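Local coordinates for protein geranylgeranyl pyrophosphate synthase (Corynebacterium glutamicum, PDB 3LMD) that probably elongates prenyl diphosphates in isoprenoid biosynthesis, as a magnesium-dependent member of the FPP/GGPP synthase family, at residues T24-V29 against R341-F346; P79-L84 against A205-L210. One frame throughout, in Å; residues are numbered along the deposited sequence.

How the contacts relate
Contact 1 brings the two ends of the modelled chain together, setting helix 21-27 and the residues after it against helix 335-349, and is only partly buried. Contact 2, nested within that loop, is wholly buried and joins helices 77-86 and 188-214. The two share no helix, yet helix 77-86 bridges them: its M80, on the side turned from contact 2, packs its CE 4.1 Å from L343 CD2 of contact 1. Both contacts lack hydrogen bonds across them. Contact 1 runs from a buried alanine-leucine pair out to exposed F346 and partly exposed V29; contact 2 sets F81 and A82 against A207 and G208, where small residues let the backbones come close and a CA-H...O contact forms.

Contact 1: residues T24-V29 against R341-F346; sequences TGASQV and RNLATF
The ring of F346 is the flat group here, and V29 CG2 approaches it obliquely, nearest its CD2 and CG. That methyl lies 4.2 Å from the centroid of the F346 ring and 29° off its normal, an off-centre CH-pi contact; its nearest ring atom is CD2 of F346, 3.8 Å from V29 CG2. The near-trans chi1 of 179° swings the F346 ring away from its own backbone N and places it beside the loop residue V29, and the two side chains lie alongside each other, pointing opposite ways. CG2 carries the valine's part of the contact, while CG1 of V29 only comes near N342 O, which already accepts the helix bond from F346 N; V29 is, moreover, poorly ordered.

Deeper in, A26 CB and L343 CD1 meet at 4.4 Å, a small methyl against a leucine branch. F77 of helix 77-86 and F236 of helix 219-246 touch both residues and close this inner side. The first modelled helix, 21-27, is thereby laid on the last helix of the all-helical fold, 335-349. No hydrogen bond crosses the contact, so the attachment rests on dispersion and on burying apolar surface, with little directional constraint.

Contact 2: residues P79-L84 against A205-L210; sequences PMFALL and ASAGYL
F81 holds its CG anti to the backbone N (chi1 179°), and this carries a ring whose CB bond does not aim at helix 188-214 across to A207 and G208. Its CE2 comes 3.4 Å from G208 CA, while F81 CD2 lies 3.9 Å from A207 CB. The ring meets both residues obliquely. Glycine suits the spot because it has no beta carbon to collide with CE2. Alongside, A82 CB and A207 CB touch at 4.1 Å, short side chains that keep neither backbone at a distance.

The pair is a close helix crossing built on small residues, within the all-alpha fold of the polyprenyl synthases: the axes of 79-84 and 205-210 approach to 7.4 Å and run in roughly the same direction, crossing at -32°. At the narrowest point the backbones themselves interact, A82 CA lying 3.3 Å from A207 O in a CA-H...O contact bent to 135° at the hydrogen. No conventional hydrogen bond crosses between the segments, and backbone bonds such as L83 N to P79 O and L210 N to S206 O stay within each helix. Beyond the pair, F228 of helix 219-246 and L340 of helix 335-349 also pack on F81.

Contact 1: residues T24-V29 against R341-F346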
ATOM      1  N   THR A  24      21.854  11.802  -5.400  1.00 63.08           N
ATOM      2  CA  THR A  24      22.975  10.890  -5.721  1.00 65.57           C
ATOM      3  C   THR A  24      24.335  11.437  -5.272  1.00 66.48           C
ATOM      4  O   THR A  24      25.090  10.758  -4.574  1.00 63.79           O
ATOM      5  CB  THR A  24      23.053  10.594  -7.249  1.00 69.12           C
ATOM      6  OG1 THR A  24      21.914   9.824  -7.656  1.00 66.60           O
ATOM      7  CG2 THR A  24      24.344   9.835  -7.608  1.00 73.02           C
ATOM      8  N   GLY A  25      24.647  12.664  -5.687  1.00 64.40           N
ATOM      9  CA  GLY A  25      25.886  13.332  -5.274  1.00 64.45           C
ATOM     10  C   GLY A  25      26.023  13.529  -3.769  1.00 64.59           C
ATOM     11  O   GLY A  25      27.139  13.515  -3.232  1.00 64.67           O
ATOM     12  N   ALA A  26      24.889  13.706  -3.090  1.00 58.36           N
ATOM     13  CA  ALA A  26      24.857  13.903  -1.631  1.00 58.39           C
ATOM     14  C   ALA A  26      25.457  12.729  -0.834  1.00 62.79           C
ATOM     15  O   ALA A  26      26.173  12.934   0.151  1.00 63.31           O
ATOM     16  CB  ALA A  26      23.427  14.178  -1.169  1.00 48.34           C
ATOM     17  N   SER A  27      25.152  11.507  -1.259  1.00 65.58           N
ATOM     18  CA  SER A  27      25.702  10.297  -0.642  1.00 74.06           C
ATOM     19  C   SER A  27      27.231  10.217  -0.740  1.00 76.05           C
ATOM     20  O   SER A  27      27.877   9.556   0.074  1.00 78.37           O
ATOM     21  CB  SER A  27      25.083   9.055  -1.293  1.00 73.46           C
ATOM     22  OG  SER A  27      23.684   9.210  -1.454  1.00 74.45           O
ATOM     23  N   GLN A  28      27.801  10.903  -1.728  1.00 81.43           N
ATOM     24  CA  GLN A  28      29.228  10.780  -2.033  1.00 89.76           C
ATOM     25  C   GLN A  28      30.041  12.044  -1.742  1.00 92.54           C
ATOM     26  O   GLN A  28      31.106  12.258  -2.327  1.00 93.70           O
ATOM     27  CB  GLN A  28      29.420  10.336  -3.486  1.00 91.78           C
ATOM     28  CG  GLN A  28      29.121   8.860  -3.705  1.00 98.71           C
ATOM     29  CD  GLN A  28      28.300   8.613  -4.954  1.00105.36           C
ATOM     30  OE1 GLN A  28      28.118   9.511  -5.781  1.00107.81           O
ATOM     31  NE2 GLN A  28      27.790   7.394  -5.093  1.00107.03           N
ATOM     32  N   VAL A  29      29.534  12.879  -0.841  1.00 94.76           N
ATOM     33  CA  VAL A  29      30.321  13.985  -0.305  1.00 95.37           C
ATOM     34  C   VAL A  29      31.142  13.434   0.870  1.00 94.75           C
ATOM     35  O   VAL A  29      30.583  13.051   1.897  1.00 96.09           O
ATOM     36  CB  VAL A  29      29.417  15.162   0.145  1.00 95.56           C
ATOM     37  CG1 VAL A  29      30.259  16.354   0.584  1.00 97.71           C
ATOM     38  CG2 VAL A  29      28.464  15.568  -0.981  1.00 87.46           C
ATOM     39  N   ARG A 341      25.715  19.715   7.076  1.00 30.40           N
ATOM     40  CA  ARG A 341      25.787  21.002   6.461  1.00 30.28           C
ATOM     41  C   ARG A 341      26.435  20.908   5.103  1.00 36.74           C
ATOM     42  O   ARG A 341      25.951  21.453   4.157  1.00 31.63           O
ATOM     43  CB  ARG A 341      26.544  21.983   7.340  1.00 33.22           C
ATOM     44  CG  ARG A 341      26.358  23.434   6.958  1.00 34.37           C
ATOM     45  CD  ARG A 341      27.404  24.373   7.508  1.00 37.09           C
ATOM     46  NE  ARG A 341      27.589  24.297   8.948  1.00 37.31           N
ATOM     47  CZ  ARG A 341      26.797  24.851   9.835  1.00 36.41           C
ATOM     48  NH1 ARG A 341      25.742  25.509   9.451  1.00 35.34           N
ATOM     49  NH2 ARG A 341      27.056  24.722  11.106  1.00 34.85           N
ATOM     50  N   ASN A 342      27.531  20.188   5.016  1.00 31.20           N
ATOM     51  CA  ASN A 342      28.281  20.112   3.794  1.00 31.20           C
ATOM     52  C   ASN A 342      27.502  19.468   2.687  1.00 37.83           C
ATOM     53  O   ASN A 342      27.652  19.812   1.567  1.00 38.28           O
ATOM     54  CB  ASN A 342      29.577  19.357   3.975  1.00 37.99           C
ATOM     55  CG  ASN A 342      30.573  20.093   4.838  1.00 53.02           C
ATOM     56  OD1 ASN A 342      31.544  19.513   5.276  1.00 59.75           O
ATOM     57  ND2 ASN A 342      30.333  21.351   5.100  1.00 50.95           N
ATOM     58  N   LEU A 343      26.667  18.518   3.001  1.00 35.34           N
ATOM     59  CA  LEU A 343      25.918  17.934   1.945  1.00 38.42           C
ATOM     60  C   LEU A 343      24.837  18.823   1.369  1.00 38.41           C
ATOM     61  O   LEU A 343      24.529  18.753   0.212  1.00 37.71           O
ATOM     62  CB  LEU A 343      25.415  16.574   2.306  1.00 43.13           C
ATOM     63  CG  LEU A 343      24.345  16.371   3.312  1.00 54.55           C
ATOM     64  CD1 LEU A 343      23.096  16.428   2.613  1.00 48.42           C
ATOM     65  CD2 LEU A 343      24.529  15.018   3.878  1.00 58.89           C
ATOM     66  N   ALA A 344      24.293  19.679   2.205  1.00 32.34           N
ATOM     67  CA  ALA A 344      23.412  20.720   1.739  1.00 28.35           C
ATOM     68  C   ALA A 344      24.166  21.729   0.913  1.00 27.73           C
ATOM     69  O   ALA A 344      23.784  22.013  -0.179  1.00 30.17           O
ATOM     70  CB  ALA A 344      22.734  21.368   2.860  1.00 29.35           C
ATOM     71  N   THR A 345      25.263  22.227   1.452  1.00 27.64           N
ATOM     72  CA  THR A 345      26.049  23.266   0.830  1.00 33.99           C
ATOM     73  C   THR A 345      26.583  22.832  -0.506  1.00 33.09           C
ATOM     74  O   THR A 345      26.561  23.540  -1.466  1.00 33.59           O
ATOM     75  CB  THR A 345      27.209  23.675   1.703  1.00 35.38           C
ATOM     76  OG1 THR A 345      26.718  24.318   2.863  1.00 46.05           O
ATOM     77  CG2 THR A 345      28.013  24.617   0.982  1.00 48.38           C
ATOM     78  N   PHE A 346      27.062  21.623  -0.546  1.00 34.06           N
ATOM     79  CA  PHE A 346      27.641  21.093  -1.766  1.00 37.42           C
ATOM     80  C   PHE A 346      26.581  21.057  -2.863  1.00 36.16           C
ATOM     81  O   PHE A 346      26.855  21.326  -4.036  1.00 33.35           O
ATOM     82  CB  PHE A 346      28.182  19.680  -1.519  1.00 43.86           C
ATOM     83  CG  PHE A 346      28.783  19.041  -2.741  1.00 54.75           C
ATOM     84  CD1 PHE A 346      30.128  19.236  -3.057  1.00 65.65           C
ATOM     85  CD2 PHE A 346      28.011  18.252  -3.579  1.00 57.80           C
ATOM     86  CE1 PHE A 346      30.690  18.649  -4.196  1.00 64.68           C
ATOM     87  CE2 PHE A 346      28.567  17.665  -4.721  1.00 64.54           C
ATOM     88  CZ  PHE A 346      29.904  17.864  -5.027  1.00 58.76           C
TER

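Contact 2: residues P79-L84 against A205-L210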
ATOM      1  N   PRO A  79      18.489   6.169   4.004  1.00 26.82           N
ATOM      2  CA  PRO A  79      19.010   5.479   5.195  1.00 27.80           C
ATOM      3  C   PRO A  79      20.303   6.109   5.712  1.00 27.39           C
ATOM      4  O   PRO A  79      20.503   6.157   6.922  1.00 29.81           O
ATOM      5  CB  PRO A  79      19.227   4.025   4.731  1.00 31.18           C
ATOM      6  CG  PRO A  79      18.915   3.992   3.233  1.00 29.89           C
ATOM      7  CD  PRO A  79      18.208   5.255   2.862  1.00 26.12           C
ATOM      8  N   MET A  80      21.157   6.611   4.822  1.00 24.64           N
ATOM      9  CA  MET A  80      22.391   7.270   5.271  1.00 30.29           C
ATOM     10  C   MET A  80      22.063   8.458   6.166  1.00 32.48           C
ATOM     11  O   MET A  80      22.695   8.673   7.199  1.00 26.37           O
ATOM     12  CB  MET A  80      23.239   7.761   4.067  1.00 27.12           C
ATOM     13  CG  MET A  80      24.612   8.337   4.496  1.00 41.16           C
ATOM     14  SD  MET A  80      25.525   9.303   3.217  1.00 41.87           S
ATOM     15  CE  MET A  80      24.728  10.904   3.406  1.00 40.70           C
ATOM     16  N   PHE A  81      21.074   9.253   5.759  1.00 27.47           N
ATOM     17  CA  PHE A  81      20.635  10.387   6.577  1.00 27.29           C
ATOM     18  C   PHE A  81      20.093   9.933   7.932  1.00 28.31           C
ATOM     19  O   PHE A  81      20.391  10.547   8.954  1.00 25.73           O
ATOM     20  CB  PHE A  81      19.597  11.246   5.831  1.00 23.69           C
ATOM     21  CG  PHE A  81      19.102  12.429   6.657  1.00 27.59           C
ATOM     22  CD1 PHE A  81      20.001  13.244   7.338  1.00 37.22           C
ATOM     23  CD2 PHE A  81      17.757  12.691   6.785  1.00 23.38           C
ATOM     24  CE1 PHE A  81      19.541  14.325   8.108  1.00 37.29           C
ATOM     25  CE2 PHE A  81      17.293  13.787   7.529  1.00 24.11           C
ATOM     26  CZ  PHE A  81      18.174  14.589   8.186  1.00 30.30           C
ATOM     27  N   ALA A  82      19.318   8.846   7.959  1.00 24.87           N
ATOM     28  CA  ALA A  82      18.816   8.307   9.238  1.00 24.99           C
ATOM     29  C   ALA A  82      19.990   7.894  10.170  1.00 22.91           C
ATOM     30  O   ALA A  82      19.942   8.095  11.409  1.00 25.98           O
ATOM     31  CB  ALA A  82      17.914   7.077   8.991  1.00 25.36           C
ATOM     32  N   LEU A  83      21.013   7.292   9.579  1.00 24.02           N
ATOM     33  CA  LEU A  83      22.191   6.868  10.362  1.00 28.81           C
ATOM     34  C   LEU A  83      22.948   8.099  10.918  1.00 30.52           C
ATOM     35  O   LEU A  83      23.336   8.112  12.087  1.00 29.82           O
ATOM     36  CB  LEU A  83      23.151   6.003   9.526  1.00 26.29           C
ATOM     37  CG  LEU A  83      22.628   4.667   8.938  1.00 29.40           C
ATOM     38  CD1 LEU A  83      23.660   3.921   8.112  1.00 28.61           C
ATOM     39  CD2 LEU A  83      22.026   3.734   9.969  1.00 30.82           C
ATOM     40  N   LEU A  84      23.159   9.110  10.079  1.00 27.81           N
ATOM     41  CA  LEU A  84      23.765  10.372  10.535  1.00 27.96           C
ATOM     42  C   LEU A  84      22.961  11.008  11.643  1.00 28.81           C
ATOM     43  O   LEU A  84      23.522  11.438  12.675  1.00 28.69           O
ATOM     44  CB  LEU A  84      23.967  11.335   9.346  1.00 25.16           C
ATOM     45  CG  LEU A  84      24.968  10.836   8.299  1.00 30.42           C
ATOM     46  CD1 LEU A  84      24.958  11.731   7.062  1.00 28.03           C
ATOM     47  CD2 LEU A  84      26.355  10.843   8.936  1.00 33.54           C
ATOM     48  N   ALA A 205      12.717  14.035   5.730  1.00 26.31           N
ATOM     49  CA  ALA A 205      12.411  14.502   7.080  1.00 25.43           C
ATOM     50  C   ALA A 205      12.173  13.310   8.003  1.00 28.96           C
ATOM     51  O   ALA A 205      12.649  13.297   9.142  1.00 27.19           O
ATOM     52  CB  ALA A 205      11.174  15.446   7.091  1.00 25.39           C
ATOM     53  N   SER A 206      11.448  12.307   7.506  1.00 26.78           N
ATOM     54  CA  SER A 206      11.151  11.120   8.296  1.00 27.11           C
ATOM     55  C   SER A 206      12.410  10.326   8.652  1.00 25.44           C
ATOM     56  O   SER A 206      12.511   9.787   9.732  1.00 26.01           O
ATOM     57  CB  SER A 206      10.165  10.203   7.525  1.00 28.00           C
ATOM     58  OG  SER A 206      10.018   8.977   8.195  1.00 32.82           O
ATOM     59  N   ALA A 207      13.329  10.188   7.711  1.00 23.63           N
ATOM     60  CA  ALA A 207      14.598   9.533   7.982  1.00 26.10           C
ATOM     61  C   ALA A 207      15.331  10.234   9.148  1.00 28.31           C
ATOM     62  O   ALA A 207      15.860   9.565  10.031  1.00 24.43           O
ATOM     63  CB  ALA A 207      15.448   9.547   6.765  1.00 23.47           C
ATOM     64  N   GLY A 208      15.347  11.568   9.156  1.00 23.90           N
ATOM     65  CA  GLY A 208      16.022  12.320  10.264  1.00 23.95           C
ATOM     66  C   GLY A 208      15.283  12.084  11.581  1.00 27.77           C
ATOM     67  O   GLY A 208      15.884  11.797  12.618  1.00 27.91           O
ATOM     68  N   TYR A 209      13.965  12.170  11.529  1.00 25.73           N
ATOM     69  CA  TYR A 209      13.131  11.994  12.717  1.00 25.11           C
ATOM     70  C   TYR A 209      13.370  10.604  13.343  1.00 27.57           C
ATOM     71  O   TYR A 209      13.654  10.476  14.542  1.00 28.62           O
ATOM     72  CB  TYR A 209      11.633  12.160  12.347  1.00 26.06           C
ATOM     73  CG  TYR A 209      10.726  11.894  13.543  1.00 26.41           C
ATOM     74  CD1 TYR A 209      10.443  12.904  14.474  1.00 33.88           C
ATOM     75  CD2 TYR A 209      10.184  10.621  13.764  1.00 26.36           C
ATOM     76  CE1 TYR A 209       9.612  12.652  15.611  1.00 32.62           C
ATOM     77  CE2 TYR A 209       9.356  10.350  14.912  1.00 34.61           C
ATOM     78  CZ  TYR A 209       9.089  11.375  15.813  1.00 42.38           C
ATOM     79  OH  TYR A 209       8.297  11.130  16.911  1.00 46.27           O
ATOM     80  N   LEU A 210      13.282   9.562  12.515  1.00 23.61           N
ATOM     81  CA  LEU A 210      13.330   8.191  12.991  1.00 24.40           C
ATOM     82  C   LEU A 210      14.738   7.802  13.443  1.00 26.98           C
ATOM     83  O   LEU A 210      14.883   7.133  14.459  1.00 29.67           O
ATOM     84  CB  LEU A 210      12.836   7.244  11.889  1.00 25.86           C
ATOM     85  CG  LEU A 210      11.297   7.298  11.681  1.00 23.97           C
ATOM     86  CD1 LEU A 210      10.963   6.362  10.466  1.00 23.94           C
ATOM     87  CD2 LEU A 210      10.498   6.913  12.939  1.00 31.57           C
TER